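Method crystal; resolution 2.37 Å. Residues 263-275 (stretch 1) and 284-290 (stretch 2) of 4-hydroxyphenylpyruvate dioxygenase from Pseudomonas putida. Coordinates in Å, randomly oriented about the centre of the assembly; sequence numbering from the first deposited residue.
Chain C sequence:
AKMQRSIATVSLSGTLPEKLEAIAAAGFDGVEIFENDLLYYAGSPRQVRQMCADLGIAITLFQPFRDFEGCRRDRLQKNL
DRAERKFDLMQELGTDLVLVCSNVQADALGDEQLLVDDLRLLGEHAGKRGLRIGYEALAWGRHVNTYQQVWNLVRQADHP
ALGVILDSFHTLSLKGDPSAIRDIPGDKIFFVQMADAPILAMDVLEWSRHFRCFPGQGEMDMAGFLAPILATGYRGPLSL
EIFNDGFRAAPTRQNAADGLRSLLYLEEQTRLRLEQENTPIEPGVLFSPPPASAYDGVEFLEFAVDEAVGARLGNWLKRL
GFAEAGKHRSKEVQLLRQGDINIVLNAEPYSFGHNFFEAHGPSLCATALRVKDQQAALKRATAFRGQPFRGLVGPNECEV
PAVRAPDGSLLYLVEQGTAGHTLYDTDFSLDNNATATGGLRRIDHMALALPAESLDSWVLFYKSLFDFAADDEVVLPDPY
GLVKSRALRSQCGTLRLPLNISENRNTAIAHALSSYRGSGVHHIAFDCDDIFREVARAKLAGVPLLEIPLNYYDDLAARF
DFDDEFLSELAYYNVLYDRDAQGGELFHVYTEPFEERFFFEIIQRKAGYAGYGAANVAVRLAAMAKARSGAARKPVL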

# COMPACT_ATOMS: atom_id res chain seq x y z
N LEU C 263 -16.74 -6.49 -11.83
CA LEU C 263 -17.97 -6.35 -12.60
C LEU C 263 -18.31 -7.65 -13.32
O LEU C 263 -19.49 -8.02 -13.42
CB LEU C 263 -17.85 -5.20 -13.60
CG LEU C 263 -18.01 -3.80 -13.01
CD1 LEU C 263 -17.89 -2.73 -14.08
CD2 LEU C 263 -19.35 -3.68 -12.28
N LEU C 264 -17.30 -8.34 -13.85
CA LEU C 264 -17.53 -9.65 -14.46
C LEU C 264 -18.10 -10.63 -13.44
O LEU C 264 -19.06 -11.36 -13.72
CB LEU C 264 -16.23 -10.19 -15.06
CG LEU C 264 -15.62 -9.34 -16.18
CD1 LEU C 264 -14.36 -10.01 -16.72
CD2 LEU C 264 -16.62 -9.06 -17.29
N TYR C 265 -17.51 -10.65 -12.24
CA TYR C 265 -18.00 -11.53 -11.18
C TYR C 265 -19.40 -11.13 -10.74
O TYR C 265 -20.25 -11.99 -10.48
CB TYR C 265 -17.02 -11.51 -10.00
CG TYR C 265 -17.39 -12.41 -8.84
CD1 TYR C 265 -17.38 -13.79 -8.98
CD2 TYR C 265 -17.72 -11.87 -7.61
CE1 TYR C 265 -17.70 -14.62 -7.91
CE2 TYR C 265 -18.04 -12.69 -6.54
CZ TYR C 265 -18.03 -14.06 -6.70
OH TYR C 265 -18.36 -14.87 -5.63
N LEU C 266 -19.66 -9.82 -10.64
CA LEU C 266 -20.99 -9.35 -10.28
C LEU C 266 -22.03 -9.78 -11.30
O LEU C 266 -23.14 -10.18 -10.93
CB LEU C 266 -20.98 -7.82 -10.15
CG LEU C 266 -22.36 -7.16 -10.06
CD1 LEU C 266 -23.12 -7.63 -8.84
CD2 LEU C 266 -22.23 -5.64 -10.07
N GLU C 267 -21.70 -9.71 -12.59
CA GLU C 267 -22.65 -10.08 -13.63
C GLU C 267 -23.03 -11.56 -13.53
O GLU C 267 -24.21 -11.91 -13.64
CB GLU C 267 -22.08 -9.77 -15.01
CG GLU C 267 -22.06 -8.29 -15.35
CD GLU C 267 -21.53 -8.02 -16.74
OE1 GLU C 267 -21.41 -8.98 -17.53
OE2 GLU C 267 -21.24 -6.84 -17.05
N GLU C 268 -22.04 -12.43 -13.32
CA GLU C 268 -22.33 -13.86 -13.21
C GLU C 268 -23.19 -14.15 -11.99
O GLU C 268 -24.19 -14.87 -12.07
CB GLU C 268 -21.02 -14.65 -13.16
CG GLU C 268 -21.23 -16.08 -12.70
CD GLU C 268 -19.91 -16.80 -12.45
OE1 GLU C 268 -19.18 -16.37 -11.54
OE2 GLU C 268 -19.61 -17.76 -13.16
N GLN C 269 -22.81 -13.58 -10.84
CA GLN C 269 -23.59 -13.79 -9.63
C GLN C 269 -24.98 -13.18 -9.75
O GLN C 269 -25.94 -13.72 -9.20
CB GLN C 269 -22.87 -13.20 -8.41
CG GLN C 269 -21.55 -13.85 -8.11
CD GLN C 269 -21.69 -15.34 -7.89
OE1 GLN C 269 -21.14 -16.14 -8.65
NE2 GLN C 269 -22.43 -15.72 -6.87
N THR C 270 -25.10 -12.07 -10.47
CA THR C 270 -26.43 -11.52 -10.68
C THR C 270 -27.23 -12.43 -11.60
O THR C 270 -28.38 -12.76 -11.29
CB THR C 270 -26.33 -10.10 -11.24
OG1 THR C 270 -25.61 -9.27 -10.33
CG2 THR C 270 -27.71 -9.52 -11.45
N ARG C 271 -26.60 -12.96 -12.66
CA ARG C 271 -27.31 -13.87 -13.56
C ARG C 271 -27.83 -15.08 -12.81
O ARG C 271 -29.00 -15.46 -12.95
CB ARG C 271 -26.40 -14.31 -14.70
CG ARG C 271 -27.04 -15.37 -15.60
CD ARG C 271 -26.18 -15.76 -16.78
NE ARG C 271 -24.86 -16.25 -16.37
CZ ARG C 271 -24.65 -17.45 -15.85
NH1 ARG C 271 -25.66 -18.29 -15.66
NH2 ARG C 271 -23.42 -17.81 -15.50
N LEU C 272 -26.99 -15.68 -11.97
CA LEU C 272 -27.42 -16.85 -11.20
C LEU C 272 -28.57 -16.49 -10.27
O LEU C 272 -29.47 -17.30 -10.04
CB LEU C 272 -26.25 -17.42 -10.40
CG LEU C 272 -25.10 -18.01 -11.22
CD1 LEU C 272 -23.87 -18.22 -10.36
CD2 LEU C 272 -25.53 -19.32 -11.87
N ARG C 273 -28.55 -15.27 -9.72
CA ARG C 273 -29.63 -14.85 -8.84
C ARG C 273 -30.95 -14.77 -9.60
O ARG C 273 -31.99 -15.21 -9.08
CB ARG C 273 -29.30 -13.50 -8.20
CG ARG C 273 -30.38 -12.97 -7.28
CD ARG C 273 -30.38 -13.73 -5.96
NE ARG C 273 -29.08 -13.69 -5.31
CZ ARG C 273 -28.73 -12.80 -4.39
NH1 ARG C 273 -29.59 -11.87 -4.01
NH2 ARG C 273 -27.52 -12.84 -3.84
N LEU C 274 -30.94 -14.24 -10.83
CA LEU C 274 -32.18 -14.20 -11.60
C LEU C 274 -32.65 -15.59 -11.98
O LEU C 274 -33.86 -15.85 -12.01
CB LEU C 274 -32.04 -13.36 -12.88
CG LEU C 274 -31.82 -11.83 -12.96
CD1 LEU C 274 -32.69 -11.09 -11.94
CD2 LEU C 274 -30.38 -11.38 -12.92
N GLU C 275 -31.72 -16.50 -12.30
CA GLU C 275 -32.12 -17.87 -12.65
C GLU C 275 -32.82 -18.55 -11.48
O GLU C 275 -33.76 -19.33 -11.68
CB GLU C 275 -30.91 -18.69 -13.10
CG GLU C 275 -30.10 -18.01 -14.18
CD GLU C 275 -29.28 -19.00 -14.99
OE1 GLU C 275 -29.45 -20.22 -14.78
OE2 GLU C 275 -28.42 -18.58 -15.77
N GLY C 284 -26.45 -13.35 -23.43
CA GLY C 284 -25.54 -12.40 -24.03
C GLY C 284 -25.39 -11.08 -23.32
O GLY C 284 -24.61 -10.23 -23.78
N VAL C 285 -26.10 -10.86 -22.22
CA VAL C 285 -25.98 -9.61 -21.47
C VAL C 285 -24.95 -9.77 -20.36
O VAL C 285 -23.98 -9.02 -20.28
CB VAL C 285 -27.33 -9.16 -20.90
CG1 VAL C 285 -27.15 -7.92 -20.03
CG2 VAL C 285 -28.32 -8.89 -22.02
N LEU C 286 -25.17 -10.75 -19.48
CA LEU C 286 -24.36 -10.93 -18.29
C LEU C 286 -23.26 -11.96 -18.54
O LEU C 286 -23.51 -13.03 -19.11
CB LEU C 286 -25.23 -11.36 -17.11
CG LEU C 286 -26.33 -10.36 -16.76
CD1 LEU C 286 -27.21 -10.89 -15.64
CD2 LEU C 286 -25.75 -9.00 -16.40
N PHE C 287 -22.03 -11.61 -18.14
CA PHE C 287 -20.88 -12.51 -18.23
C PHE C 287 -21.24 -13.89 -17.71
O PHE C 287 -21.80 -14.04 -16.62
CB PHE C 287 -19.72 -11.92 -17.42
CG PHE C 287 -18.38 -12.54 -17.72
CD1 PHE C 287 -17.84 -12.49 -19.00
CD2 PHE C 287 -17.65 -13.15 -16.71
CE1 PHE C 287 -16.60 -13.05 -19.27
CE2 PHE C 287 -16.41 -13.71 -16.98
CZ PHE C 287 -15.89 -13.66 -18.26
N SER C 288 -20.95 -14.91 -18.52
CA SER C 288 -21.30 -16.30 -18.21
C SER C 288 -20.08 -17.17 -18.44
O SER C 288 -19.98 -17.89 -19.44
CB SER C 288 -22.50 -16.77 -19.04
OG SER C 288 -22.28 -16.58 -20.42
N PRO C 289 -19.11 -17.14 -17.52
CA PRO C 289 -17.90 -17.94 -17.69
C PRO C 289 -18.15 -19.39 -17.30
O PRO C 289 -19.22 -19.71 -16.76
CB PRO C 289 -16.91 -17.26 -16.72
CG PRO C 289 -17.78 -16.77 -15.62
CD PRO C 289 -19.09 -16.37 -16.26
N PRO C 290 -17.22 -20.29 -17.57
CA PRO C 290 -17.38 -21.68 -17.13
C PRO C 290 -17.50 -21.75 -15.62
O PRO C 290 -16.79 -21.05 -14.89
CB PRO C 290 -16.09 -22.36 -17.60
CG PRO C 290 -15.57 -21.50 -18.70
CD PRO C 290 -15.98 -20.10 -18.35
O HOH W 1 -23.14 -6.48 -19.00

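A single direct hydrogen bond joins the two stretches, and it runs from the main chain of a loop to a buried carboxylate on a helix. The amide N of Phe287 donates to OE1 of Glu267 at 2.8 Å, with an N-H...acceptor angle of 164°, close to linear. Residues 284-290 form no regular helix or strand, so this amide has no repeating backbone pattern to supply its acceptor; the acid on the helix provides one. Glu267 can do so because its CA-to-CB bond points toward the loop and its side chain, m at chi1 and t at chi2, is extended, delivering the carboxylate to the loop backbone. The other carboxylate oxygen is engaged as well. A water donates to Val285 O at 3.0 Å and, in a weak hydrogen bond, to Glu267 OE2 at 2.7 Å. The carboxylate thus reaches the loop both directly, at Phe287, and through the water, at Val285, on either side of Leu286 in the sequence.

This polar anchor lies where the backbones come closest, the CA atoms of Glu267 and Leu286 being 5.0 Å apart. On each side of the Phe287 amide, a large apolar side chain points toward the helix. Leu286 packs along the helix surface: its CD1 lies 3.6 Å from Arg271 CB and 4.2 Å from Leu274 CD2, while its CD2 approaches Glu267 CG at 3.9 Å. One leucine therefore spans two helical turns, touching Glu267, Arg271 and Leu274, and it uses the aliphatic portions of the charged side chains as part of its apolar surroundings.

Phe287 extends the contact toward the start of the helical stretch. Leu264 CD2 sits over one face of its ring, 4.1 Å from the centroid and 19° off the ring normal, a CH-pi arrangement. The packing is reinforced at the base of the leucine side chain, where Leu264 CB comes within 3.7 Å of Phe287 CD2. The carbonyl of the same phenylalanine turns to the helix backbone: Glu268 CA lies 3.5 Å from Phe287 O, but the angle of 122° at the hydrogen makes this CA-H...O contact far from linear.

Arg271 combines close packing with incomplete polar pairing. Its NH1 donates to Glu275 OE2 at 2.8 Å in a salt bridge one turn along the helix, so the charged group finds its ionic partner within its own stretch. Toward the loop, Phe287 O lies at the edge of the guanidinium, near its plane, yet the separation from Arg271 NE is 3.8 Å, too long for a hydrogen bond. Ser288 CB approaches the same NE at 3.6 Å. The contact buries NE without giving it a partner anywhere in the model.

Farther along the loop, Pro289 CG rests 3.2 Å from Glu268 OE2, a tight approach of ring carbon to carboxylate oxygen. The two stretches together bury 493 Å², with Leu286 and Phe287 contributing the largest covered areas.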